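Local coordinates for hypothetical protein PSPTO_2114 (PDB 2ODA) that is of unknown function but has the fold of a haloacid dehalogenase (HAD) family phosphatase and comes from a Pseudomonas-specific branch of that superfamily, at residues L45-D50 with E178-L183; C16-G21 with A70-D75; G12-G15 with G21-A24; G135-L140 with L162-L167. One frame throughout, in Å; residues are numbered along the deposited sequence.

Contact 1 of 4, residues L45-D50 with E178-L183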
loop_
_atom_site.group_PDB
_atom_site.type_symbol
_atom_site.label_atom_id
_atom_site.label_comp_id
_atom_site.label_asym_id
_atom_site.label_seq_id
_atom_site.Cartn_x
_atom_site.Cartn_y
_atom_site.Cartn_z
ATOM N N LEU B 45 -24.717 0.973 5.493
ATOM C CA LEU B 45 -24.442 -0.182 4.632
ATOM C C LEU B 45 -25.432 -0.319 3.476
ATOM O O LEU B 45 -25.057 -0.814 2.418
ATOM C CB LEU B 45 -24.365 -1.471 5.434
ATOM C CG LEU B 45 -23.228 -1.532 6.466
ATOM C CD1 LEU B 45 -23.332 -2.868 7.189
ATOM C CD2 LEU B 45 -21.847 -1.347 5.818
ATOM N N LYS B 46 -26.676 0.126 3.660
ATOM C CA LYS B 46 -27.612 0.158 2.519
ATOM C C LYS B 46 -27.103 1.062 1.418
ATOM O O LYS B 46 -27.070 0.629 0.268
ATOM C CB LYS B 46 -29.035 0.556 2.904
ATOM C CG LYS B 46 -29.892 0.744 1.641
ATOM C CD LYS B 46 -31.382 0.801 1.935
ATOM C CE LYS B 46 -32.128 1.073 0.597
ATOM N NZ LYS B 46 -32.069 -0.102 -0.300
ATOM N N ALA B 47 -26.684 2.286 1.775
ATOM C CA ALA B 47 -26.165 3.258 0.808
ATOM C C ALA B 47 -24.974 2.680 0.070
ATOM O O ALA B 47 -24.917 2.734 -1.174
ATOM C CB ALA B 47 -25.781 4.556 1.499
ATOM N N LEU B 48 -24.058 2.061 0.817
ATOM C CA LEU B 48 -22.841 1.511 0.216
ATOM C C LEU B 48 -23.124 0.315 -0.682
ATOM O O LEU B 48 -22.594 0.214 -1.802
ATOM C CB LEU B 48 -21.819 1.131 1.300
ATOM C CG LEU B 48 -21.268 2.282 2.125
ATOM C CD1 LEU B 48 -20.390 1.711 3.279
ATOM C CD2 LEU B 48 -20.493 3.277 1.236
ATOM N N ARG B 49 -23.960 -0.603 -0.200
ATOM C CA ARG B 49 -24.301 -1.769 -0.991
ATOM C C ARG B 49 -25.067 -1.360 -2.255
ATOM O O ARG B 49 -24.782 -1.867 -3.345
ATOM C CB ARG B 49 -25.119 -2.774 -0.171
ATOM C CG ARG B 49 -25.285 -4.091 -0.898
ATOM C CD ARG B 49 -26.188 -5.027 -0.193
ATOM N NE ARG B 49 -26.234 -6.281 -0.928
ATOM C CZ ARG B 49 -26.799 -7.401 -0.484
ATOM N NH1 ARG B 49 -27.358 -7.454 0.712
ATOM N NH2 ARG B 49 -26.770 -8.489 -1.234
ATOM N N ASP B 50 -26.028 -0.453 -2.112
ATOM C CA ASP B 50 -26.767 0.030 -3.283
ATOM C C ASP B 50 -25.850 0.686 -4.308
ATOM O O ASP B 50 -26.065 0.500 -5.514
ATOM C CB ASP B 50 -27.870 0.993 -2.881
ATOM C CG ASP B 50 -29.053 0.292 -2.206
ATOM O OD1 ASP B 50 -29.094 -0.968 -2.136
ATOM O OD2 ASP B 50 -29.924 1.033 -1.741
ATOM N N GLU B 178 -22.980 8.381 10.643
ATOM C CA GLU B 178 -22.264 9.587 10.205
ATOM C C GLU B 178 -21.250 9.320 9.100
ATOM O O GLU B 178 -20.543 10.241 8.652
ATOM C CB GLU B 178 -21.548 10.233 11.403
ATOM C CG GLU B 178 -22.476 10.824 12.441
ATOM C CD GLU B 178 -23.250 12.041 11.937
ATOM O OE1 GLU B 178 -22.770 12.705 10.997
ATOM O OE2 GLU B 178 -24.335 12.341 12.483
ATOM N N LEU B 179 -21.175 8.071 8.636
ATOM C CA LEU B 179 -20.132 7.718 7.674
ATOM C C LEU B 179 -20.252 8.482 6.350
ATOM O O LEU B 179 -19.260 8.926 5.806
ATOM C CB LEU B 179 -20.101 6.209 7.396
ATOM C CG LEU B 179 -19.019 5.745 6.409
ATOM C CD1 LEU B 179 -17.607 5.935 6.994
ATOM C CD2 LEU B 179 -19.240 4.302 6.099
ATOM N N GLU B 180 -21.469 8.604 5.832
ATOM C CA GLU B 180 -21.672 9.226 4.519
ATOM C C GLU B 180 -21.147 10.658 4.493
ATOM O O GLU B 180 -20.361 11.031 3.605
ATOM C CB GLU B 180 -23.166 9.157 4.142
ATOM C CG GLU B 180 -23.497 9.286 2.665
ATOM C CD GLU B 180 -24.691 8.398 2.232
ATOM O OE1 GLU B 180 -24.750 8.080 1.041
ATOM O OE2 GLU B 180 -25.547 7.999 3.067
ATOM N N SER B 181 -21.545 11.443 5.489
ATOM C CA SER B 181 -21.088 12.821 5.649
ATOM C C SER B 181 -19.588 12.906 5.916
ATOM O O SER B 181 -18.921 13.822 5.449
ATOM C CB SER B 181 -21.811 13.472 6.822
ATOM O OG SER B 181 -23.141 13.712 6.455
ATOM N N CYS B 182 -19.070 11.945 6.673
ATOM C CA CYS B 182 -17.635 11.914 6.969
ATOM C C CYS B 182 -16.818 11.715 5.686
ATOM O O CYS B 182 -15.841 12.462 5.423
ATOM C CB CYS B 182 -17.357 10.782 7.973
ATOM S SG CYS B 182 -15.657 10.589 8.423
ATOM N N LEU B 183 -17.238 10.732 4.885
ATOM C CA LEU B 183 -16.620 10.464 3.575
ATOM C C LEU B 183 -16.716 11.661 2.653
ATOM O O LEU B 183 -15.741 11.985 1.987
ATOM C CB LEU B 183 -17.219 9.224 2.902
ATOM C CG LEU B 183 -16.895 7.863 3.546
ATOM C CD1 LEU B 183 -17.815 6.775 2.991
ATOM C CD2 LEU B 183 -15.436 7.491 3.312
#

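Contact 2 of 4, residues C16-G21 with A70-D75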
loop_
_atom_site.group_PDB
_atom_site.type_symbol
_atom_site.label_atom_id
_atom_site.label_comp_id
_atom_site.label_asym_id
_atom_site.label_seq_id
_atom_site.Cartn_x
_atom_site.Cartn_y
_atom_site.Cartn_z
ATOM N N CYS B 16 -17.069 -2.355 15.456
ATOM C CA CYS B 16 -17.140 -1.438 14.335
ATOM C C CYS B 16 -18.421 -1.679 13.524
ATOM O O CYS B 16 -19.373 -0.919 13.673
ATOM C CB CYS B 16 -15.846 -1.528 13.511
ATOM S SG CYS B 16 -15.807 -0.565 12.005
ATOM N N LEU B 17 -18.457 -2.728 12.693
ATOM C CA LEU B 17 -19.693 -3.121 12.004
ATOM C C LEU B 17 -20.692 -3.758 12.979
ATOM O O LEU B 17 -21.880 -3.478 12.940
ATOM C CB LEU B 17 -19.375 -4.109 10.871
ATOM C CG LEU B 17 -18.589 -3.517 9.684
ATOM C CD1 LEU B 17 -18.067 -4.655 8.795
ATOM C CD2 LEU B 17 -19.508 -2.565 8.914
ATOM N N VAL B 18 -20.183 -4.627 13.845
ATOM C CA VAL B 18 -21.021 -5.398 14.744
ATOM C C VAL B 18 -20.336 -5.354 16.110
ATOM O O VAL B 18 -19.268 -4.753 16.245
ATOM C CB VAL B 18 -21.156 -6.891 14.274
ATOM C CG1 VAL B 18 -21.933 -7.024 12.941
ATOM C CG2 VAL B 18 -19.785 -7.552 14.140
ATOM N N ASP B 19 -20.924 -6.013 17.105
ATOM C CA ASP B 19 -20.244 -6.233 18.391
ATOM C C ASP B 19 -19.834 -4.933 19.106
ATOM O O ASP B 19 -18.650 -4.709 19.431
ATOM C CB ASP B 19 -19.053 -7.213 18.233
ATOM C CG ASP B 19 -18.464 -7.625 19.579
ATOM O OD1 ASP B 19 -19.185 -7.538 20.591
ATOM O OD2 ASP B 19 -17.296 -8.018 19.617
ATOM N N PHE B 20 -20.811 -4.065 19.327
ATOM C CA PHE B 20 -20.567 -2.792 20.023
ATOM C C PHE B 20 -19.819 -3.066 21.333
ATOM O O PHE B 20 -20.251 -3.915 22.134
ATOM C CB PHE B 20 -21.920 -2.137 20.315
ATOM C CG PHE B 20 -21.838 -0.759 20.909
ATOM C CD1 PHE B 20 -21.983 0.368 20.100
ATOM C CD2 PHE B 20 -21.653 -0.587 22.273
ATOM C CE1 PHE B 20 -21.957 1.663 20.645
ATOM C CE2 PHE B 20 -21.580 0.726 22.841
ATOM C CZ PHE B 20 -21.736 1.847 22.004
ATOM N N GLY B 21 -18.709 -2.351 21.545
ATOM C CA GLY B 21 -17.883 -2.567 22.730
ATOM C C GLY B 21 -16.911 -3.732 22.683
ATOM O O GLY B 21 -16.327 -4.074 23.718
ATOM N N ALA B 70 -19.710 -12.154 11.259
ATOM C CA ALA B 70 -19.892 -11.591 9.922
ATOM C C ALA B 70 -21.273 -11.905 9.301
ATOM O O ALA B 70 -21.596 -11.414 8.209
ATOM C CB ALA B 70 -18.736 -12.003 8.972
ATOM N N ALA B 71 -22.088 -12.690 10.013
ATOM C CA ALA B 71 -23.437 -13.048 9.534
ATOM C C ALA B 71 -24.254 -11.886 8.930
ATOM O O ALA B 71 -24.778 -12.043 7.817
ATOM C CB ALA B 71 -24.235 -13.805 10.607
ATOM N N PRO B 72 -24.371 -10.728 9.633
ATOM C CA PRO B 72 -25.174 -9.661 9.037
ATOM C C PRO B 72 -24.589 -8.915 7.820
ATOM O O PRO B 72 -25.290 -8.086 7.249
ATOM C CB PRO B 72 -25.380 -8.688 10.211
ATOM C CG PRO B 72 -24.135 -8.850 11.016
ATOM C CD PRO B 72 -23.909 -10.344 10.985
ATOM N N VAL B 73 -23.348 -9.215 7.426
ATOM C CA VAL B 73 -22.725 -8.566 6.259
ATOM C C VAL B 73 -22.247 -9.541 5.178
ATOM O O VAL B 73 -21.845 -9.118 4.092
ATOM C CB VAL B 73 -21.527 -7.622 6.638
ATOM C CG1 VAL B 73 -21.972 -6.454 7.540
ATOM C CG2 VAL B 73 -20.328 -8.404 7.243
ATOM N N ASN B 74 -22.274 -10.843 5.446
ATOM C CA ASN B 74 -21.671 -11.771 4.487
ATOM C C ASN B 74 -22.472 -12.001 3.194
ATOM O O ASN B 74 -22.014 -12.727 2.325
ATOM C CB ASN B 74 -21.248 -13.108 5.138
ATOM C CG ASN B 74 -22.424 -13.928 5.642
ATOM O OD1 ASN B 74 -23.515 -13.910 5.069
ATOM N ND2 ASN B 74 -22.196 -14.676 6.718
ATOM N N ASP B 75 -23.666 -11.418 3.102
ATOM C CA ASP B 75 -24.458 -11.445 1.867
ATOM C C ASP B 75 -23.665 -10.748 0.732
ATOM O O ASP B 75 -23.808 -11.109 -0.432
ATOM C CB ASP B 75 -25.814 -10.715 2.057
ATOM C CG ASP B 75 -26.879 -11.548 2.808
ATOM O OD1 ASP B 75 -27.019 -12.767 2.575
ATOM O OD2 ASP B 75 -27.625 -10.956 3.632
#

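Contact 3 of 4, residues G12-G15 with G21-A24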
loop_
_atom_site.group_PDB
_atom_site.type_symbol
_atom_site.label_atom_id
_atom_site.label_comp_id
_atom_site.label_asym_id
_atom_site.label_seq_id
_atom_site.Cartn_x
_atom_site.Cartn_y
_atom_site.Cartn_z
ATOM N N GLY B 12 -13.174 -2.567 10.143
ATOM C CA GLY B 12 -13.064 -3.553 11.227
ATOM C C GLY B 12 -14.404 -4.289 11.364
ATOM O O GLY B 12 -15.455 -3.738 11.058
ATOM N N LEU B 13 -14.383 -5.526 11.840
ATOM C CA LEU B 13 -15.620 -6.231 12.089
ATOM C C LEU B 13 -16.146 -5.998 13.514
ATOM O O LEU B 13 -17.089 -5.206 13.719
ATOM C CB LEU B 13 -15.471 -7.723 11.731
ATOM C CG LEU B 13 -16.735 -8.593 11.861
ATOM C CD1 LEU B 13 -17.867 -8.238 10.831
ATOM C CD2 LEU B 13 -16.321 -10.049 11.761
ATOM N N SER B 14 -15.516 -6.644 14.491
ATOM C CA SER B 14 -15.844 -6.443 15.912
ATOM C C SER B 14 -15.572 -4.998 16.374
ATOM O O SER B 14 -14.517 -4.414 16.056
ATOM C CB SER B 14 -15.064 -7.468 16.767
ATOM O OG SER B 14 -15.129 -7.157 18.148
ATOM N N GLY B 15 -16.507 -4.417 17.128
ATOM C CA GLY B 15 -16.351 -3.047 17.650
ATOM C C GLY B 15 -16.404 -2.002 16.551
ATOM O O GLY B 15 -15.839 -0.887 16.671
ATOM N N GLY B 21 -18.709 -2.351 21.545
ATOM C CA GLY B 21 -17.883 -2.567 22.730
ATOM C C GLY B 21 -16.911 -3.732 22.683
ATOM O O GLY B 21 -16.327 -4.074 23.718
ATOM N N ALA B 22 -16.721 -4.315 21.493
ATOM C CA ALA B 22 -15.738 -5.404 21.237
ATOM C C ALA B 22 -15.862 -6.535 22.254
ATOM O O ALA B 22 -14.865 -6.991 22.840
ATOM C CB ALA B 22 -14.271 -4.849 21.223
ATOM N N GLN B 23 -17.096 -6.978 22.467
ATOM C CA GLN B 23 -17.367 -7.986 23.512
ATOM C C GLN B 23 -16.949 -9.388 23.135
ATOM O O GLN B 23 -16.774 -10.245 24.023
ATOM C CB GLN B 23 -18.843 -7.914 23.918
ATOM C CG GLN B 23 -19.178 -6.541 24.501
ATOM C CD GLN B 23 -18.542 -6.372 25.870
ATOM O OE1 GLN B 23 -18.996 -6.976 26.837
ATOM N NE2 GLN B 23 -17.453 -5.588 25.945
ATOM N N ALA B 24 -16.771 -9.651 21.837
ATOM C CA ALA B 24 -16.272 -10.977 21.399
ATOM C C ALA B 24 -14.910 -11.312 22.030
ATOM O O ALA B 24 -14.554 -12.493 22.189
ATOM C CB ALA B 24 -16.185 -11.058 19.877
#

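Contact 4 of 4, residues G135-L140 with L162-L167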
loop_
_atom_site.group_PDB
_atom_site.type_symbol
_atom_site.label_atom_id
_atom_site.label_comp_id
_atom_site.label_asym_id
_atom_site.label_seq_id
_atom_site.Cartn_x
_atom_site.Cartn_y
_atom_site.Cartn_z
ATOM N N GLY B 135 -15.928 1.102 19.983
ATOM C CA GLY B 135 -14.645 0.391 19.905
ATOM C C GLY B 135 -14.069 0.028 21.262
ATOM O O GLY B 135 -14.667 0.357 22.290
ATOM N N PRO B 136 -12.873 -0.605 21.282
ATOM C CA PRO B 136 -12.278 -1.076 22.546
ATOM C C PRO B 136 -11.873 0.012 23.554
ATOM O O PRO B 136 -11.778 -0.271 24.752
ATOM C CB PRO B 136 -11.045 -1.900 22.079
ATOM C CG PRO B 136 -10.667 -1.291 20.770
ATOM C CD PRO B 136 -12.011 -0.905 20.124
ATOM N N LEU B 137 -11.642 1.246 23.100
ATOM C CA LEU B 137 -11.301 2.343 24.016
ATOM C C LEU B 137 -12.494 2.715 24.886
ATOM O O LEU B 137 -12.334 3.237 25.996
ATOM C CB LEU B 137 -10.840 3.579 23.260
ATOM C CG LEU B 137 -9.490 3.444 22.570
ATOM C CD1 LEU B 137 -9.289 4.601 21.594
ATOM C CD2 LEU B 137 -8.382 3.414 23.611
ATOM N N CYS B 138 -13.687 2.452 24.373
ATOM C CA CYS B 138 -14.897 2.517 25.191
ATOM C C CYS B 138 -15.162 1.150 25.855
ATOM O O CYS B 138 -15.326 1.073 27.067
ATOM C CB CYS B 138 -16.084 2.989 24.334
ATOM S SG CYS B 138 -15.783 4.613 23.541
ATOM N N GLY B 139 -15.215 0.088 25.059
ATOM C CA GLY B 139 -15.241 -1.271 25.578
ATOM C C GLY B 139 -16.473 -1.609 26.412
ATOM O O GLY B 139 -16.404 -2.457 27.300
ATOM N N LEU B 140 -17.596 -0.943 26.150
ATOM C CA LEU B 140 -18.805 -1.245 26.900
ATOM C C LEU B 140 -19.871 -1.866 26.001
ATOM O O LEU B 140 -20.087 -1.413 24.858
ATOM C CB LEU B 140 -19.343 0.007 27.597
ATOM C CG LEU B 140 -18.460 0.692 28.649
ATOM C CD1 LEU B 140 -19.222 1.893 29.200
ATOM C CD2 LEU B 140 -18.148 -0.280 29.754
ATOM N N LEU B 162 -9.981 11.916 21.194
ATOM C CA LEU B 162 -8.638 12.453 21.319
ATOM C C LEU B 162 -7.507 11.435 21.099
ATOM O O LEU B 162 -6.532 11.747 20.443
ATOM C CB LEU B 162 -8.469 13.248 22.620
ATOM C CG LEU B 162 -9.327 14.524 22.683
ATOM C CD1 LEU B 162 -8.990 15.266 23.978
ATOM C CD2 LEU B 162 -9.089 15.430 21.475
ATOM N N LYS B 163 -7.643 10.238 21.662
ATOM C CA LYS B 163 -6.710 9.133 21.438
ATOM C C LYS B 163 -6.615 8.751 19.963
ATOM O O LYS B 163 -5.522 8.545 19.436
ATOM C CB LYS B 163 -7.114 7.927 22.303
ATOM C CG LYS B 163 -6.787 8.191 23.802
ATOM C CD LYS B 163 -7.367 7.105 24.686
ATOM C CE LYS B 163 -7.262 7.461 26.180
ATOM N NZ LYS B 163 -7.874 6.356 26.972
ATOM N N LEU B 164 -7.753 8.688 19.282
ATOM C CA LEU B 164 -7.706 8.345 17.863
ATOM C C LEU B 164 -7.041 9.453 17.047
ATOM O O LEU B 164 -6.232 9.159 16.199
ATOM C CB LEU B 164 -9.089 7.957 17.330
ATOM C CG LEU B 164 -9.696 6.681 17.964
ATOM C CD1 LEU B 164 -11.020 6.320 17.365
ATOM C CD2 LEU B 164 -8.713 5.484 17.898
ATOM N N TYR B 165 -7.325 10.719 17.339
ATOM C CA TYR B 165 -6.630 11.804 16.613
ATOM C C TYR B 165 -5.121 11.792 16.913
ATOM O O TYR B 165 -4.303 12.072 16.022
ATOM C CB TYR B 165 -7.229 13.169 16.936
ATOM C CG TYR B 165 -8.479 13.476 16.148
ATOM C CD1 TYR B 165 -8.487 13.349 14.750
ATOM C CD2 TYR B 165 -9.647 13.914 16.791
ATOM C CE1 TYR B 165 -9.600 13.619 14.022
ATOM C CE2 TYR B 165 -10.793 14.188 16.057
ATOM C CZ TYR B 165 -10.750 14.062 14.667
ATOM O OH TYR B 165 -11.860 14.350 13.913
ATOM N N SER B 166 -4.763 11.446 18.155
ATOM C CA SER B 166 -3.358 11.357 18.546
ATOM C C SER B 166 -2.592 10.322 17.737
ATOM O O SER B 166 -1.415 10.524 17.439
ATOM C CB SER B 166 -3.206 11.039 20.031
ATOM O OG SER B 166 -3.602 12.183 20.779
ATOM N N LEU B 167 -3.255 9.219 17.392
ATOM C CA LEU B 167 -2.673 8.183 16.514
ATOM C C LEU B 167 -2.326 8.717 15.134
ATOM O O LEU B 167 -1.419 8.213 14.479
ATOM C CB LEU B 167 -3.658 7.048 16.307
ATOM C CG LEU B 167 -3.873 5.957 17.302
ATOM C CD1 LEU B 167 -4.867 5.025 16.649
ATOM C CD2 LEU B 167 -2.534 5.208 17.623
#

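Contact 1 of 4, residues L45-D50 with E178-L183
The side chains of Leu48 and Leu179 cross at about a right angle, CD1 of Leu48 4.0 Å from CD2 of Leu179. The two leucines arrive from different backbone settings. Leu48 carries CG anti to its carbonyl carbon, which leans the side chain across the gap although its CB does not start that way; in Leu179, CG lies anti to the backbone N (chi1 -179°) and CB already heads for helix 41-51. Beside this pair, toward solvent, the methyl of Ala47 faces the carboxylate of Glu180, nearly equidistant from both oxygens: Ala47 CB lies 3.7 Å from Glu180 OE1 and 3.8 Å from OE2. A bend at chi2 (144°) turns the glutamate head to the methyl. Helices 41-51 and 179-191 both pack on the central parallel sheet of the Rossmann-like HAD core, and the leucine layer continues into it: Leu48 rests on Leu9 and Phe11 of strand 9-12, Leu179 on Phe11 and on Ile129 of strand 127-131. Leu183, one turn further along, also reaches Leu9. On the exposed part of helix 41-51, Lys46 NZ bridges one turn to Asp50 OD2 at 2.8 Å, using the syn lone pair of that oxygen.

Contact 2 of 4, residues C16-G21 with A70-D75
The turn that follows the first core strand, at the place of the squiggle of HAD enzymes, sends Leu17 and Val18 against the loop that leads from helix 63-69 to strand 78-79. Val18 makes the tighter touch: its CG1 methyl comes end-on to the puckered CG corner of Pro72, at 3.4 Å, closer than carbons usually pack. A chi1 of -67° sets CG1 anti to the carbonyl carbon, and it is this methyl that the rotation carries to the proline. Leu17 stands next to it and meets the neighbouring Val73 more loosely, Leu17 CD1 to Val73 CG1 at 4.5 Å. Consecutive residues therefore face consecutive residues, proline against valine and valine against leucine. The loop is the return leg of the beta-alpha-beta crossover from strand 55-58 through helix 63-69 to strand 78-79, and Trp57 of the first strand touches Leu17, Ala70 and Val73 alike. Leu45 of helix 41-51 adds to the same apolar cluster. Val73 N is hydrogen-bonded to Ala70 O (2.9 Å) across the bend that carries Pro72. Behind Leu17, the carbonyl of Cys16 is hydrogen-bonded to Thr38 OG1.

Contact 3 of 4, residues G12-G15 with G21-A24
Gly15 and Ala22 bring the two backbones together, their CA atoms 4.3 Å apart, with Ala22 N 4.1 Å from Gly15 CA. Both have positive phi, as does Gly21 (81°), and these left-handed conformations let the chain turn back on itself within a few residues. Residues 13-15 form a loosely bonded helical turn with a wider pi-type step just beyond strand 9-12, consistent with the HAD squiggle. Gly12 and Ser14 probably occupy the two aspartate positions of the DxD motif usual in HAD phosphatases; neither is aspartate here. The Ser14 hydroxyl, set anti to the backbone N (chi1 168°), lies against the returning backbone, Ser14 OG to Ala22 CA 3.6 Å, with Ala24 CB 4.4 Å from Ser14 OG. In residues 21-24, Gln23 folds back so that NE2 donates to Gly21 O at 2.9 Å; the bond is nearly straight at the hydrogen (172°) but reaches the oxygen from above the carbonyl plane. No hydrogen bond joins the two segments directly. Asp19 links them instead: its OD2 is hydrogen-bonded to both Ser14 OG and Ala24 N, and its OD1 to Gln23 N, consistent with a turn held in part by polar bonds through this carboxylate.

Contact 4 of 4, residues G135-L140 with L162-L167
Leu137 presents both of its methyls to helix 150-167. Leu137 CD1 lies 3.8 Å from CD2 of Leu164, the two leucine side chains lying alongside one another and pointing opposite ways, and the same methyl is 4.0 Å from Lys163 CB. Leu137 CD2 rests on the middle of the lysine chain, 4.0 Å from Lys163 CD. Beyond CG the lysine is extended, so its methylenes run obliquely across the leucine and carry the ammonium group past it. Chi1 of Leu164 (-64°) bends its branched end toward Leu137 although its CB sets out in another direction. One shell further out, Leu137 is held by a compact turn in the loop after strand 127-131, where Gly139 N donates to Gly135 O at 2.8 Å. Helix 115-123 lies beside both parts, with Leu118 against Leu164 and Pro115 touching Pro136 and Leu167. On the helix side, Tyr165 OH is hydrogen-bonded to Val172 N, joining the last turns of helix 150-167 to strand 171-173. No hydrogen bond or salt bridge passes between the two segments, so loop and helix are joined here by apolar packing alone, Leu137 against a buried leucine and the aliphatic part of an exposed lysine.

From the N terminus, contact 3 closes first, a tight loop directly after strand 9-12. Contact 2 starts inside that loop, shares Gly21 with it, and spans helix 41-51 and strand 55-58 to the loop before strand 78-79. Contact 1 leaves from helix 41-51 within this span and ends on the C-terminal helix 179-191, so contacts 1 and 2 cross; they also touch, through Leu45 on Leu17 and Val73. Contact 4 is nested inside the long loop of contact 1 and joins the segment after strand 127-131 to helix 150-167. It approaches the first turn where Leu140 O packs on Phe20 of contact 2, and it touches contact 3 where Gln23 NE2 lies near Gly139 O.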